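MlnE (Bacillus amyloliquefaciens subsp. plantarum, PDB 5D2E) probably reduces beta-keto groups of polyketide intermediates with NADPH, this chain being an N-terminal B-type ketoreductase piece of the macrolactin assembly line. Local coordinates at residues A[268-279]-A[293-304]. Numbering follows the deposited sequence.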
loop_
_atom_site.group_PDB
_atom_site.type_symbol
_atom_site.label_atom_id
_atom_site.label_comp_id
_atom_site.label_asym_id
_atom_site.label_seq_id
_atom_site.Cartn_x
_atom_site.Cartn_y
_atom_site.Cartn_z
ATOM N N PHE A 268 -21.668 -13.968 -3.951
ATOM C CA PHE A 268 -21.882 -12.521 -4.107
ATOM C C PHE A 268 -22.680 -12.069 -5.339
ATOM O O PHE A 268 -22.455 -12.522 -6.463
ATOM C CB PHE A 268 -20.491 -11.818 -4.187
ATOM C CG PHE A 268 -20.583 -10.347 -4.505
ATOM C CD1 PHE A 268 -20.870 -9.437 -3.517
ATOM C CD2 PHE A 268 -20.449 -9.900 -5.808
ATOM C CE1 PHE A 268 -20.989 -8.087 -3.817
ATOM C CE2 PHE A 268 -20.582 -8.550 -6.113
ATOM C CZ PHE A 268 -20.854 -7.650 -5.121
ATOM N N SER A 269 -23.550 -11.099 -5.125
ATOM C CA SER A 269 -24.257 -10.443 -6.216
ATOM C C SER A 269 -24.680 -9.066 -5.804
ATOM O O SER A 269 -25.025 -8.818 -4.635
ATOM C CB SER A 269 -25.542 -11.174 -6.615
ATOM O OG SER A 269 -26.077 -10.519 -7.776
ATOM N N VAL A 270 -24.652 -8.150 -6.769
ATOM C CA VAL A 270 -25.322 -6.877 -6.581
ATOM C C VAL A 270 -26.830 -7.153 -6.597
ATOM O O VAL A 270 -27.250 -8.225 -7.005
ATOM C CB VAL A 270 -24.909 -5.858 -7.654
ATOM C CG1 VAL A 270 -23.517 -5.329 -7.314
ATOM C CG2 VAL A 270 -24.966 -6.487 -9.030
ATOM N N LYS A 271 -27.584 -6.179 -6.104
ATOM C CA LYS A 271 -29.001 -6.310 -5.839
ATOM C C LYS A 271 -29.771 -5.496 -6.853
ATOM O O LYS A 271 -29.372 -4.376 -7.218
ATOM C CB LYS A 271 -29.404 -5.650 -4.497
ATOM C CG LYS A 271 -28.707 -6.041 -3.223
ATOM C CD LYS A 271 -28.911 -4.864 -2.217
ATOM C CE LYS A 271 -28.840 -5.268 -0.738
ATOM N NZ LYS A 271 -27.963 -6.452 -0.455
ATOM N N LYS A 272 -30.957 -5.991 -7.188
ATOM C CA LYS A 272 -31.890 -5.234 -7.969
ATOM C C LYS A 272 -32.144 -3.875 -7.333
ATOM O O LYS A 272 -32.323 -3.771 -6.129
ATOM C CB LYS A 272 -33.200 -6.014 -8.081
ATOM C CG LYS A 272 -34.261 -5.206 -8.794
ATOM C CD LYS A 272 -35.393 -6.094 -9.311
ATOM C CE LYS A 272 -36.642 -5.257 -9.535
ATOM N NZ LYS A 272 -37.104 -5.382 -10.940
ATOM N N ASN A 273 -32.059 -2.828 -8.161
ATOM C CA ASN A 273 -32.134 -1.440 -7.757
ATOM C C ASN A 273 -30.970 -0.922 -6.861
ATOM O O ASN A 273 -31.067 0.196 -6.322
ATOM C CB ASN A 273 -33.475 -1.132 -7.122
ATOM C CG ASN A 273 -34.620 -1.349 -8.119
ATOM O OD1 ASN A 273 -34.382 -1.547 -9.333
ATOM N ND2 ASN A 273 -35.847 -1.351 -7.621
ATOM N N GLY A 274 -29.951 -1.744 -6.663
ATOM C CA GLY A 274 -28.760 -1.283 -5.915
ATOM C C GLY A 274 -28.063 -0.124 -6.674
ATOM O O GLY A 274 -28.140 -0.065 -7.911
ATOM N N VAL A 275 -27.474 0.818 -5.935
ATOM C CA VAL A 275 -26.755 1.939 -6.483
ATOM C C VAL A 275 -25.271 1.745 -6.186
ATOM O O VAL A 275 -24.907 1.581 -5.003
ATOM C CB VAL A 275 -27.220 3.230 -5.840
ATOM C CG1 VAL A 275 -26.603 4.409 -6.512
ATOM C CG2 VAL A 275 -28.748 3.333 -5.866
ATOM N N TYR A 276 -24.447 1.694 -7.258
ATOM C CA TYR A 276 -22.999 1.411 -7.193
ATOM C C TYR A 276 -22.119 2.464 -7.848
ATOM O O TYR A 276 -22.429 2.983 -8.909
ATOM C CB TYR A 276 -22.707 0.015 -7.742
ATOM C CG TYR A 276 -23.625 -1.004 -7.036
ATOM C CD1 TYR A 276 -23.307 -1.521 -5.794
ATOM C CD2 TYR A 276 -24.842 -1.394 -7.612
ATOM C CE1 TYR A 276 -24.149 -2.403 -5.171
ATOM C CE2 TYR A 276 -25.686 -2.286 -6.994
ATOM C CZ TYR A 276 -25.356 -2.769 -5.763
ATOM O OH TYR A 276 -26.219 -3.645 -5.123
ATOM N N LEU A 277 -21.048 2.841 -7.161
ATOM C CA LEU A 277 -20.072 3.821 -7.665
ATOM C C LEU A 277 -18.828 3.089 -8.047
ATOM O O LEU A 277 -18.303 2.330 -7.264
ATOM C CB LEU A 277 -19.731 4.818 -6.590
ATOM C CG LEU A 277 -18.558 5.799 -6.790
ATOM C CD1 LEU A 277 -18.828 6.646 -8.029
ATOM C CD2 LEU A 277 -18.420 6.676 -5.562
ATOM N N ILE A 278 -18.340 3.333 -9.256
ATOM C CA ILE A 278 -17.075 2.818 -9.680
ATOM C C ILE A 278 -16.216 3.987 -10.027
ATOM O O ILE A 278 -16.455 4.700 -11.028
ATOM C CB ILE A 278 -17.220 1.922 -10.883
ATOM C CG1 ILE A 278 -18.279 0.862 -10.594
ATOM C CG2 ILE A 278 -15.925 1.229 -11.223
ATOM C CD1 ILE A 278 -18.477 -0.159 -11.707
ATOM N N THR A 279 -15.189 4.180 -9.219
ATOM C CA THR A 279 -14.207 5.207 -9.511
ATOM C C THR A 279 -13.235 4.657 -10.545
ATOM O O THR A 279 -12.982 3.420 -10.616
ATOM C CB THR A 279 -13.407 5.657 -8.253
ATOM O OG1 THR A 279 -12.550 4.610 -7.825
ATOM C CG2 THR A 279 -14.329 6.173 -7.162
ATOM N N LEU A 293 -21.204 -6.120 -13.413
ATOM C CA LEU A 293 -22.254 -5.810 -12.408
ATOM C C LEU A 293 -23.642 -5.563 -13.061
ATOM O O LEU A 293 -24.682 -5.923 -12.514
ATOM C CB LEU A 293 -21.902 -4.588 -11.622
ATOM C CG LEU A 293 -20.657 -4.663 -10.689
ATOM C CD1 LEU A 293 -20.669 -3.484 -9.718
ATOM C CD2 LEU A 293 -20.614 -5.992 -9.953
ATOM N N ALA A 294 -23.639 -4.902 -14.203
ATOM C CA ALA A 294 -24.870 -4.695 -14.985
ATOM C C ALA A 294 -25.512 -6.018 -15.418
ATOM O O ALA A 294 -26.724 -6.109 -15.470
ATOM C CB ALA A 294 -24.565 -3.841 -16.196
ATOM N N LYS A 295 -24.708 -7.054 -15.656
ATOM C CA LYS A 295 -25.235 -8.325 -15.998
ATOM C C LYS A 295 -25.804 -9.119 -14.826
ATOM O O LYS A 295 -26.601 -10.008 -15.030
ATOM C CB LYS A 295 -24.168 -9.107 -16.669
ATOM C CG LYS A 295 -23.784 -8.479 -17.977
ATOM C CD LYS A 295 -22.744 -9.365 -18.620
ATOM C CE LYS A 295 -21.980 -8.590 -19.648
ATOM N NZ LYS A 295 -20.924 -9.494 -20.117
ATOM N N GLN A 296 -25.440 -8.777 -13.603
ATOM C CA GLN A 296 -25.960 -9.495 -12.439
ATOM C C GLN A 296 -27.360 -9.066 -12.064
ATOM O O GLN A 296 -28.092 -9.820 -11.477
ATOM C CB GLN A 296 -25.038 -9.280 -11.215
ATOM C CG GLN A 296 -23.768 -10.104 -11.272
ATOM C CD GLN A 296 -22.924 -10.041 -9.963
ATOM O OE1 GLN A 296 -23.114 -9.179 -9.105
ATOM N NE2 GLN A 296 -21.992 -10.967 -9.830
ATOM N N ALA A 297 -27.735 -7.839 -12.338
ATOM C CA ALA A 297 -29.001 -7.365 -11.852
ATOM C C ALA A 297 -29.239 -6.034 -12.469
ATOM O O ALA A 297 -28.321 -5.429 -13.019
ATOM C CB ALA A 297 -28.989 -7.254 -10.332
ATOM N N GLU A 298 -30.471 -5.568 -12.385
ATOM C CA GLU A 298 -30.816 -4.243 -12.854
ATOM C C GLU A 298 -30.430 -3.224 -11.842
ATOM O O GLU A 298 -31.164 -2.946 -10.867
ATOM C CB GLU A 298 -32.307 -4.131 -13.181
ATOM C CG GLU A 298 -32.700 -4.962 -14.399
ATOM C CD GLU A 298 -34.218 -4.958 -14.647
ATOM O OE1 GLU A 298 -34.963 -4.221 -13.945
ATOM O OE2 GLU A 298 -34.658 -5.692 -15.555
ATOM N N VAL A 299 -29.241 -2.662 -12.052
ATOM C CA VAL A 299 -28.702 -1.703 -11.118
ATOM C C VAL A 299 -28.623 -0.317 -11.641
ATOM O O VAL A 299 -28.892 -0.068 -12.821
ATOM C CB VAL A 299 -27.291 -2.126 -10.675
ATOM C CG1 VAL A 299 -27.361 -3.486 -10.008
ATOM C CG2 VAL A 299 -26.302 -2.213 -11.829
ATOM N N LYS A 300 -28.270 0.596 -10.742
ATOM C CA LYS A 300 -27.871 1.945 -11.074
ATOM C C LYS A 300 -26.354 2.109 -10.882
ATOM O O LYS A 300 -25.851 1.839 -9.784
ATOM C CB LYS A 300 -28.546 2.941 -10.146
ATOM C CG LYS A 300 -30.024 2.571 -9.948
ATOM C CD LYS A 300 -30.925 3.444 -10.764
ATOM C CE LYS A 300 -32.252 3.616 -10.010
ATOM N NZ LYS A 300 -32.867 2.269 -9.940
ATOM N N LEU A 301 -25.636 2.507 -11.942
ATOM C CA LEU A 301 -24.178 2.642 -11.873
ATOM C C LEU A 301 -23.745 4.073 -12.046
ATOM O O LEU A 301 -24.209 4.748 -12.979
ATOM C CB LEU A 301 -23.581 1.820 -12.983
ATOM C CG LEU A 301 -23.768 0.336 -12.835
ATOM C CD1 LEU A 301 -23.334 -0.472 -14.050
ATOM C CD2 LEU A 301 -23.059 -0.157 -11.623
ATOM N N ILE A 302 -22.830 4.557 -11.206
ATOM C CA ILE A 302 -22.199 5.877 -11.438
ATOM C C ILE A 302 -20.729 5.653 -11.679
ATOM O O ILE A 302 -20.084 4.997 -10.871
ATOM C CB ILE A 302 -22.374 6.768 -10.253
ATOM C CG1 ILE A 302 -23.856 6.979 -9.969
ATOM C CG2 ILE A 302 -21.636 8.098 -10.460
ATOM C CD1 ILE A 302 -24.467 5.947 -9.052
ATOM N N LEU A 303 -20.250 6.005 -12.874
ATOM C CA LEU A 303 -18.824 5.827 -13.267
ATOM C C LEU A 303 -18.221 7.185 -13.096
ATOM O O LEU A 303 -18.852 8.194 -13.503
ATOM C CB LEU A 303 -18.722 5.446 -14.741
ATOM C CG LEU A 303 -19.518 4.239 -15.279
ATOM C CD1 LEU A 303 -19.160 3.835 -16.699
ATOM C CD2 LEU A 303 -19.359 3.040 -14.356
ATOM N N THR A 304 -17.045 7.251 -12.434
ATOM C CA THR A 304 -16.390 8.510 -12.173
ATOM C C THR A 304 -14.958 8.440 -12.631
ATOM O O THR A 304 -14.285 7.416 -12.504
ATOM C CB THR A 304 -16.517 8.953 -10.689
ATOM O OG1 THR A 304 -17.897 9.035 -10.350
ATOM C CG2 THR A 304 -16.008 10.282 -10.524
HETATM O O HOH W 1 -32.608 2.380 -6.955
#
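V275 to T279 pair in parallel with K300 to T304, the two strands that the helix 284-296 joins into the first beta-alpha-beta crossover of the Rossmann-type KR domain. The ladder is regular: Y276 is held through both its N-H and its carbonyl, N to K300 O at 2.9 Å and O to I302 N at 2.8 Å, and I278 repeats the pattern two residues on, N to I302 O and O to T304 N. On the face of V275 and L277, V275 CG1 meets I302 CD1 at 3.7 Å. The face of Y276 and I278 is closely packed too. There V270 lies over the Y276 ring, CG1 3.5 Å above its plane and offset toward the rim, while V299 CG1 comes up to ring atom CE2; the F402 ring meets the same ring with its plane nearly parallel. With CG anti to its carbonyl carbon (chi1 -52°), Y276 sends its hydroxyl back along its own segment to accept the K271 N-H. L293 closes the cluster from the helix.

The type II turn from K271 to G274 is the solvent side. Its backbone is pinned, N273 N to E298 O at 2.9 Å, but its side chains are looser: K272 and E298 run side by side in a long salt bridge, and a water links N273 O to K300 NZ. On the chain before the turn, Q296 reaches across, its extended chain crossing V270 at about a right angle, and its OE1 takes the V270 N-H at 3.0 Å, with the donor tilted 29° from the amide carbonyl plane.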